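Archaeal actin homolog (Thermoplasma acidophilum, PDB 2FSJ) polymerizes, in a reaction that requires nucleoside triphosphate and works optimally with ATP, into bundles of helical, actin-like filaments. Local coordinates at residues A[32-37]-A[42-47]; A[204-209]-A[213-218]; A[256-259]-A[264-267]. All blocks are in the same frame, centred on the assembly; numbering follows the deposited sequence.

Contact 1 of 3, residues A[32-37]-A[42-47]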
loop_
_atom_site.group_PDB
_atom_site.type_symbol
_atom_site.label_atom_id
_atom_site.label_comp_id
_atom_site.label_asym_id
_atom_site.label_seq_id
_atom_site.Cartn_x
_atom_site.Cartn_y
_atom_site.Cartn_z
ATOM N N ASP A 32 0.052 4.905 0.584
ATOM C CA ASP A 32 1.362 5.294 0.068
ATOM C C ASP A 32 1.606 4.576 -1.232
ATOM O O ASP A 32 1.091 3.464 -1.398
ATOM C CB ASP A 32 2.513 4.916 1.005
ATOM C CG ASP A 32 2.489 5.722 2.303
ATOM O OD1 ASP A 32 2.745 6.950 2.268
ATOM O OD2 ASP A 32 2.143 5.196 3.385
ATOM N N THR A 33 2.393 5.210 -2.126
ATOM C CA THR A 33 2.825 4.630 -3.394
ATOM C C THR A 33 4.298 4.278 -3.197
ATOM O O THR A 33 5.081 5.108 -2.740
ATOM C CB THR A 33 2.586 5.689 -4.530
ATOM O OG1 THR A 33 1.159 5.857 -4.700
ATOM C CG2 THR A 33 3.144 5.278 -5.875
ATOM N N LYS A 34 4.655 3.050 -3.542
ATOM C CA LYS A 34 5.994 2.517 -3.434
ATOM C C LYS A 34 6.493 2.165 -4.801
ATOM O O LYS A 34 5.745 1.596 -5.600
ATOM C CB LYS A 34 5.935 1.206 -2.632
ATOM C CG LYS A 34 5.774 1.361 -1.121
ATOM C CD LYS A 34 4.410 1.717 -0.628
ATOM C CE LYS A 34 3.391 0.672 -0.945
ATOM N NZ LYS A 34 2.040 0.961 -0.334
ATOM N N VAL A 35 7.774 2.407 -5.018
ATOM C CA VAL A 35 8.484 2.094 -6.247
ATOM C C VAL A 35 9.812 1.389 -5.917
ATOM O O VAL A 35 10.568 1.821 -5.003
ATOM C CB VAL A 35 8.775 3.434 -7.082
ATOM C CG1 VAL A 35 9.151 3.132 -8.514
ATOM C CG2 VAL A 35 7.639 4.398 -6.975
ATOM N N ILE A 36 10.103 0.304 -6.632
ATOM C CA ILE A 36 11.394 -0.353 -6.583
ATOM C C ILE A 36 12.048 -0.055 -7.920
ATOM O O ILE A 36 11.598 -0.513 -8.973
ATOM C CB ILE A 36 11.276 -1.888 -6.393
ATOM C CG1 ILE A 36 10.328 -2.243 -5.235
ATOM C CG2 ILE A 36 12.703 -2.523 -6.150
ATOM C CD1 ILE A 36 10.702 -1.720 -3.906
ATOM N N GLY A 37 13.077 0.763 -7.893
ATOM C CA GLY A 37 13.776 1.098 -9.126
ATOM C C GLY A 37 14.962 0.219 -9.451
ATOM O O GLY A 37 15.025 -0.970 -9.135
ATOM N N ARG A 42 14.682 2.355 -3.521
ATOM C CA ARG A 42 13.271 2.374 -3.209
ATOM C C ARG A 42 12.799 3.826 -3.070
ATOM O O ARG A 42 13.561 4.694 -2.597
ATOM C CB ARG A 42 13.002 1.656 -1.900
ATOM C CG ARG A 42 13.413 0.205 -1.850
ATOM C CD ARG A 42 13.124 -0.376 -0.537
ATOM N NE ARG A 42 13.727 -1.685 -0.389
ATOM C CZ ARG A 42 13.574 -2.488 0.665
ATOM N NH1 ARG A 42 12.785 -2.168 1.642
ATOM N NH2 ARG A 42 14.215 -3.666 0.700
ATOM N N ILE A 43 11.524 4.062 -3.419
ATOM C CA ILE A 43 10.842 5.337 -3.237
ATOM C C ILE A 43 9.484 5.060 -2.563
ATOM O O ILE A 43 8.789 4.087 -2.904
ATOM C CB ILE A 43 10.621 5.999 -4.623
ATOM C CG1 ILE A 43 11.957 6.363 -5.304
ATOM C CG2 ILE A 43 9.738 7.236 -4.551
ATOM C CD1 ILE A 43 12.020 5.837 -6.689
ATOM N N ILE A 44 9.104 5.896 -1.628
ATOM C CA ILE A 44 7.765 5.871 -1.085
ATOM C C ILE A 44 7.278 7.292 -0.848
ATOM O O ILE A 44 8.002 8.093 -0.308
ATOM C CB ILE A 44 7.690 5.016 0.225
ATOM C CG1 ILE A 44 6.271 4.927 0.734
ATOM C CG2 ILE A 44 8.664 5.586 1.368
ATOM C CD1 ILE A 44 6.092 3.933 1.892
ATOM N N PHE A 45 6.033 7.578 -1.201
ATOM C CA PHE A 45 5.456 8.868 -0.909
ATOM C C PHE A 45 3.961 8.708 -0.742
ATOM O O PHE A 45 3.386 7.780 -1.288
ATOM C CB PHE A 45 5.770 9.924 -2.008
ATOM C CG PHE A 45 5.355 9.496 -3.438
ATOM C CD1 PHE A 45 4.097 9.652 -3.893
ATOM C CD2 PHE A 45 6.309 8.989 -4.294
ATOM C CE1 PHE A 45 3.746 9.303 -5.181
ATOM C CE2 PHE A 45 5.972 8.573 -5.558
ATOM C CZ PHE A 45 4.681 8.731 -6.004
ATOM N N PRO A 46 3.319 9.605 0.010
ATOM C CA PRO A 46 1.876 9.536 0.212
ATOM C C PRO A 46 1.057 9.532 -1.078
ATOM O O PRO A 46 1.369 10.301 -2.005
ATOM C CB PRO A 46 1.558 10.787 1.092
ATOM C CG PRO A 46 2.868 11.157 1.748
ATOM C CD PRO A 46 3.930 10.727 0.743
ATOM N N SER A 47 0.033 8.678 -1.136
ATOM C CA SER A 47 -0.874 8.574 -2.287
ATOM C C SER A 47 -1.882 9.723 -2.306
ATOM O O SER A 47 -3.063 9.527 -2.157
ATOM C CB SER A 47 -1.629 7.225 -2.303
ATOM O OG SER A 47 -0.727 6.198 -2.563
#

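Contact 2 of 3, residues A[204-209]-A[213-218]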
loop_
_atom_site.group_PDB
_atom_site.type_symbol
_atom_site.label_atom_id
_atom_site.label_comp_id
_atom_site.label_asym_id
_atom_site.label_seq_id
_atom_site.Cartn_x
_atom_site.Cartn_y
_atom_site.Cartn_z
ATOM N N VAL A 204 -6.535 -10.173 3.433
ATOM C CA VAL A 204 -6.035 -11.446 3.933
ATOM C C VAL A 204 -5.884 -12.367 2.743
ATOM O O VAL A 204 -6.873 -12.706 2.068
ATOM C CB VAL A 204 -6.961 -12.041 4.964
ATOM C CG1 VAL A 204 -6.449 -13.435 5.460
ATOM C CG2 VAL A 204 -7.196 -11.016 6.123
ATOM N N LEU A 205 -4.649 -12.755 2.483
ATOM C CA LEU A 205 -4.350 -13.673 1.404
ATOM C C LEU A 205 -3.767 -14.967 1.978
ATOM O O LEU A 205 -2.705 -14.957 2.644
ATOM C CB LEU A 205 -3.396 -13.025 0.408
ATOM C CG LEU A 205 -3.177 -14.063 -0.691
ATOM C CD1 LEU A 205 -3.898 -13.789 -1.983
ATOM C CD2 LEU A 205 -1.772 -14.539 -0.823
ATOM N N THR A 206 -4.497 -16.060 1.759
ATOM C CA THR A 206 -4.045 -17.401 2.150
ATOM C C THR A 206 -3.431 -18.066 0.931
ATOM O O THR A 206 -4.013 -18.074 -0.131
ATOM C CB THR A 206 -5.222 -18.200 2.726
ATOM O OG1 THR A 206 -5.634 -17.579 3.944
ATOM C CG2 THR A 206 -4.813 -19.641 3.132
ATOM N N ILE A 207 -2.209 -18.537 1.113
ATOM C CA ILE A 207 -1.399 -19.155 0.067
ATOM C C ILE A 207 -0.999 -20.592 0.444
ATOM O O ILE A 207 -0.629 -20.864 1.574
ATOM C CB ILE A 207 -0.173 -18.233 -0.197
ATOM C CG1 ILE A 207 0.398 -18.435 -1.594
ATOM C CG2 ILE A 207 0.877 -18.350 0.901
ATOM C CD1 ILE A 207 1.481 -17.368 -1.985
ATOM N N ASN A 208 -1.059 -21.474 -0.546
ATOM C CA ASN A 208 -0.631 -22.854 -0.397
ATOM C C ASN A 208 0.875 -22.873 -0.608
ATOM O O ASN A 208 1.347 -22.527 -1.678
ATOM C CB ASN A 208 -1.299 -23.763 -1.416
ATOM C CG ASN A 208 -1.077 -25.231 -1.075
ATOM O OD1 ASN A 208 -0.162 -25.529 -0.306
ATOM N ND2 ASN A 208 -1.993 -26.115 -1.496
ATOM N N LEU A 209 1.612 -23.215 0.429
ATOM C CA LEU A 209 3.064 -23.176 0.330
ATOM C C LEU A 209 3.647 -24.307 -0.572
ATOM O O LEU A 209 4.825 -24.264 -0.928
ATOM C CB LEU A 209 3.722 -23.123 1.695
ATOM C CG LEU A 209 3.339 -21.907 2.577
ATOM C CD1 LEU A 209 3.846 -22.117 3.965
ATOM C CD2 LEU A 209 3.893 -20.547 1.980
ATOM N N GLU A 213 0.436 -20.776 -4.673
ATOM C CA GLU A 213 -0.803 -20.326 -5.303
ATOM C C GLU A 213 -1.800 -19.901 -4.224
ATOM O O GLU A 213 -1.868 -20.536 -3.212
ATOM C CB GLU A 213 -1.398 -21.408 -6.197
ATOM C CG GLU A 213 -0.597 -21.641 -7.462
ATOM C CD GLU A 213 -0.671 -20.484 -8.453
ATOM O OE1 GLU A 213 -1.802 -20.094 -8.790
ATOM O OE2 GLU A 213 0.404 -19.972 -8.841
ATOM N N PRO A 214 -2.570 -18.839 -4.454
ATOM C CA PRO A 214 -3.620 -18.460 -3.518
ATOM C C PRO A 214 -4.707 -19.506 -3.369
ATOM O O PRO A 214 -5.012 -20.248 -4.306
ATOM C CB PRO A 214 -4.243 -17.209 -4.163
ATOM C CG PRO A 214 -3.306 -16.763 -5.125
ATOM C CD PRO A 214 -2.544 -17.942 -5.618
ATOM N N VAL A 215 -5.256 -19.564 -2.156
ATOM C CA VAL A 215 -6.399 -20.358 -1.864
ATOM C C VAL A 215 -7.584 -19.369 -1.828
ATOM O O VAL A 215 -7.793 -18.646 -0.832
ATOM C CB VAL A 215 -6.253 -21.124 -0.526
ATOM C CG1 VAL A 215 -7.439 -22.022 -0.340
ATOM C CG2 VAL A 215 -4.912 -21.927 -0.475
ATOM N N VAL A 216 -8.340 -19.319 -2.912
ATOM C CA VAL A 216 -9.400 -18.329 -3.037
ATOM C C VAL A 216 -10.440 -18.441 -1.953
ATOM O O VAL A 216 -10.963 -17.427 -1.485
ATOM C CB VAL A 216 -10.040 -18.279 -4.458
ATOM C CG1 VAL A 216 -8.991 -17.964 -5.485
ATOM C CG2 VAL A 216 -10.743 -19.582 -4.812
ATOM N N GLU A 217 -10.688 -19.664 -1.474
ATOM C CA GLU A 217 -11.750 -19.893 -0.524
ATOM C C GLU A 217 -11.409 -19.301 0.840
ATOM O O GLU A 217 -12.289 -19.149 1.692
ATOM C CB GLU A 217 -11.996 -21.414 -0.379
ATOM C CG GLU A 217 -12.503 -22.051 -1.643
ATOM C CD GLU A 217 -11.402 -22.465 -2.611
ATOM O OE1 GLU A 217 -10.229 -22.227 -2.310
ATOM O OE2 GLU A 217 -11.729 -23.017 -3.703
ATOM N N LEU A 218 -10.112 -19.047 1.073
ATOM C CA LEU A 218 -9.581 -18.661 2.381
ATOM C C LEU A 218 -8.950 -17.269 2.304
ATOM O O LEU A 218 -8.195 -16.907 3.180
ATOM C CB LEU A 218 -8.524 -19.674 2.861
ATOM C CG LEU A 218 -9.045 -21.108 3.119
ATOM C CD1 LEU A 218 -7.937 -21.977 3.671
ATOM C CD2 LEU A 218 -10.253 -21.127 4.020
#

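Contact 3 of 3, residues A[256-259]-A[264-267]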
loop_
_atom_site.group_PDB
_atom_site.type_symbol
_atom_site.label_atom_id
_atom_site.label_comp_id
_atom_site.label_asym_id
_atom_site.label_seq_id
_atom_site.Cartn_x
_atom_site.Cartn_y
_atom_site.Cartn_z
ATOM N N HIS A 256 2.105 8.440 19.866
ATOM C CA HIS A 256 2.547 9.346 20.925
ATOM C C HIS A 256 1.648 10.588 21.122
ATOM O O HIS A 256 0.978 11.052 20.197
ATOM C CB HIS A 256 3.993 9.794 20.673
ATOM C CG HIS A 256 4.187 10.467 19.364
ATOM N ND1 HIS A 256 4.490 9.774 18.211
ATOM C CD2 HIS A 256 4.112 11.771 19.013
ATOM C CE1 HIS A 256 4.583 10.623 17.202
ATOM N NE2 HIS A 256 4.367 11.844 17.663
ATOM N N PRO A 257 1.695 11.173 22.311
ATOM C CA PRO A 257 0.853 12.353 22.570
ATOM C C PRO A 257 1.249 13.496 21.650
ATOM O O PRO A 257 2.387 13.622 21.184
ATOM C CB PRO A 257 1.079 12.647 24.059
ATOM C CG PRO A 257 1.707 11.360 24.622
ATOM C CD PRO A 257 2.528 10.818 23.485
ATOM N N VAL A 258 0.248 14.289 21.304
ATOM C CA VAL A 258 0.404 15.408 20.405
ATOM C C VAL A 258 -0.190 16.632 21.071
ATOM O O VAL A 258 -0.968 16.518 22.021
ATOM C CB VAL A 258 -0.307 15.178 19.049
ATOM C CG1 VAL A 258 0.349 13.997 18.269
ATOM C CG2 VAL A 258 -1.860 14.964 19.231
ATOM N N MET A 259 0.184 17.788 20.545
ATOM C CA MET A 259 -0.349 19.072 20.957
ATOM C C MET A 259 -1.351 19.534 19.921
ATOM O O MET A 259 -1.056 19.483 18.717
ATOM C CB MET A 259 0.772 20.125 21.009
ATOM C CG MET A 259 1.857 19.879 22.000
ATOM S SD MET A 259 1.247 19.653 23.692
ATOM C CE MET A 259 0.428 21.205 24.015
ATOM N N GLN A 264 -2.249 18.853 25.231
ATOM C CA GLN A 264 -1.692 17.553 24.867
ATOM C C GLN A 264 -2.822 16.521 24.839
ATOM O O GLN A 264 -3.588 16.400 25.794
ATOM C CB GLN A 264 -0.568 17.124 25.841
ATOM C CG GLN A 264 -0.046 15.711 25.604
ATOM C CD GLN A 264 1.330 15.436 26.213
ATOM O OE1 GLN A 264 1.450 14.614 27.119
ATOM N NE2 GLN A 264 2.363 16.071 25.677
ATOM N N VAL A 265 -2.954 15.809 23.728
ATOM C CA VAL A 265 -4.041 14.833 23.564
ATOM C C VAL A 265 -3.507 13.540 22.958
ATOM O O VAL A 265 -2.483 13.556 22.267
ATOM C CB VAL A 265 -5.199 15.375 22.693
ATOM C CG1 VAL A 265 -5.985 16.501 23.425
ATOM C CG2 VAL A 265 -4.713 15.854 21.336
ATOM N N GLY A 266 -4.204 12.435 23.251
ATOM C CA GLY A 266 -3.883 11.117 22.732
ATOM C C GLY A 266 -2.672 10.405 23.329
ATOM O O GLY A 266 -2.356 10.542 24.480
ATOM N N GLY A 267 -1.995 9.625 22.497
ATOM C CA GLY A 267 -0.862 8.815 22.900
ATOM C C GLY A 267 -1.310 7.431 23.268
ATOM O O GLY A 267 -2.519 7.161 23.253
#

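Contact 1 of 3, residues A[32-37]-A[42-47]
T33 and F45 pair across two antiparallel strands, and on their side of the sheet the packing is tight. The phenyl ring carries T33 CB over one face, 4.2 Å from the F45 ring centroid and 27° off the ring normal, while T33 CG2 rests against CZ of the same ring. With CG of F45 set between its own backbone N and carbonyl carbon (chi1 55°), the ring swings back beneath the threonine. Y77 meets this ring edge-to-face. T33 OG1 is turned the other way and gives a hydrogen bond of 2.9 Å to S47 OG; G29 O holds that serine hydroxyl as well. Further along, V35 and I43 run alongside each other, CB to CB 4.0 Å, and helix 101-111 packs over this face through L103 and A107. Two backbone bonds flank each of these pairs, with T33 N to F45 O at 2.9 Å running almost straight (172°).

On the face bearing K34, I44, I36 and R42 the contacts between the strands are fewer. I44, the exposed residue, lays CD1 alongside K34 CD at 3.8 Å; F332 covers both, and helix 333-343 covers I36. K34 bends at chi2 and chi3, which curls its amine back to D32 O, 2.9 Å from NZ and well above the carbonyl plane; NZ also hydrogen-bonds a glycerol, probably from the crystallisation liquor. R42 stretches outward to a salt bridge with D329, meeting I36 CD1 with its CG.

D32, T33 and K34 belong to the ATP site, with Q331 beside D32. Strand 32-36 follows the turn that, as in actin, is probably the first phosphate-binding loop, and 42-47 continues this sheet of the actin-like ATPase fold.

Contact 2 of 3, residues A[204-209]-A[213-218]
T206 and L218 cross obliquely, and their meeting anchors one end of this hairpin. The threonine points at the other segment, and its two branches divide the work: CG2, anti to the backbone N (chi1 -66° for OG1), lies against L218 CB, while OG1 donates to L218 O at 2.8 Å. That hydroxyl approaches from above the carbonyl plane, 42° out of it. The two side chains also meet at their roots, 3.6 Å from T206 CB to L218 CB. A valine at T206 would probably leave L218 O without its hydroxyl donor and the turn 215-218 less firmly tied to the strand.

From there toward the connecting turn the backbone does the joining. V215 N reaches T206 O at 2.8 Å in a nearly straight bond (177°), and N208 N reaches E213 O at 2.9 Å. V215 also points at the opposite segment, and its CG2 branch lies over the backbone of N208, 3.9 Å from N208 N. On the other face L205 slants across P214 in an apolar contact, L205 CD1 against P214 CB at 4.1 Å. I207 CG1 packs on the carbonyl O of E213, the acceptor of N208 N.

The polar end of N208 turns aside to M210 N within the connecting turn. S219 ties the break in the second strand by accepting from T206 N and donating to V215 O. Helix 173-182 lies against L205, I207 and P214, whereas L290 of helix 268-290 lies against T206 and L218. A hairpin at the edge of a sheet, its outer strand interrupted by the turn at 215-218, which L218 N to V215 O closes, and with helices on both faces, belongs to the second actin-like domain.

Contact 3 of 3, residues A[256-259]-A[264-267]
P257 CB sits over the face of the Q264 amide, 3.5 Å from CD, and the proline ring packs against this flat group and the CG before it. Q264 places its CG anti to the backbone N (chi1 174°) and runs extended from there, which carries the amide over to the proline ring. Nearer the backbone, the sulfur of M259 packs on Q264 CB, SD to CB 3.8 Å; the methionine chain bends at chi2 and chi3, bringing CE to within 3.8 Å of Q264 N. Both M259 and Q264 are exposed, and this side of the hairpin is solvent-facing.

The opposite face carries V258 and V265, which meet at an angle with their CG2 branches 3.7 Å apart. In each valine CG2 takes the position between backbone N and carbonyl carbon, and this directs the two methyls at one another. V258 is buried, covered by L249, E252 and A253 of helix 247-253.

What fixes these side chains is the backbone pairing of the two valines: V265 N to V258 O at 2.7 Å and V258 N to V265 O at 3.0 Å, both close to straight. Beyond that pair the second segment leaves the strand through two glycines. G266 has a positive phi, which favours glycine, and G267 brings its CA to 3.5 Å from P257 N; a CB on G267 would run into P257 CG. The backbone of G267 is hydrogen-bonded to A253, and it stands at the N-cap position of helix 268-290.

The contact is a short two-stranded antiparallel hairpin inserted between helices 247-253 and 268-290, in the part of the second domain that holds the ATP-binding residue Q251 on the first of these helices.

Overall arrangement
All three contacts are antiparallel hairpins, in series along the chain and with no touch between them. Contact 1 lies nearest the centre of the chain, within a seven-stranded sheet, and contributes to the ATP site; it sets a tight aromatic and aliphatic face against one with charged groups. Contact 2, its centre about 26 Å from that of contact 1, edges the four-stranded sheet of the other domain, away from the ATP-binding residues, and combines a threonine hydroxyl and backbone bonds with apolar contacts. Both are partly buried under helices. Contact 3, the most peripheral, keeps one buried valine behind an exposed face. Contacts 2 and 3 both touch helix 268-290, respectively by packing and by leading into it.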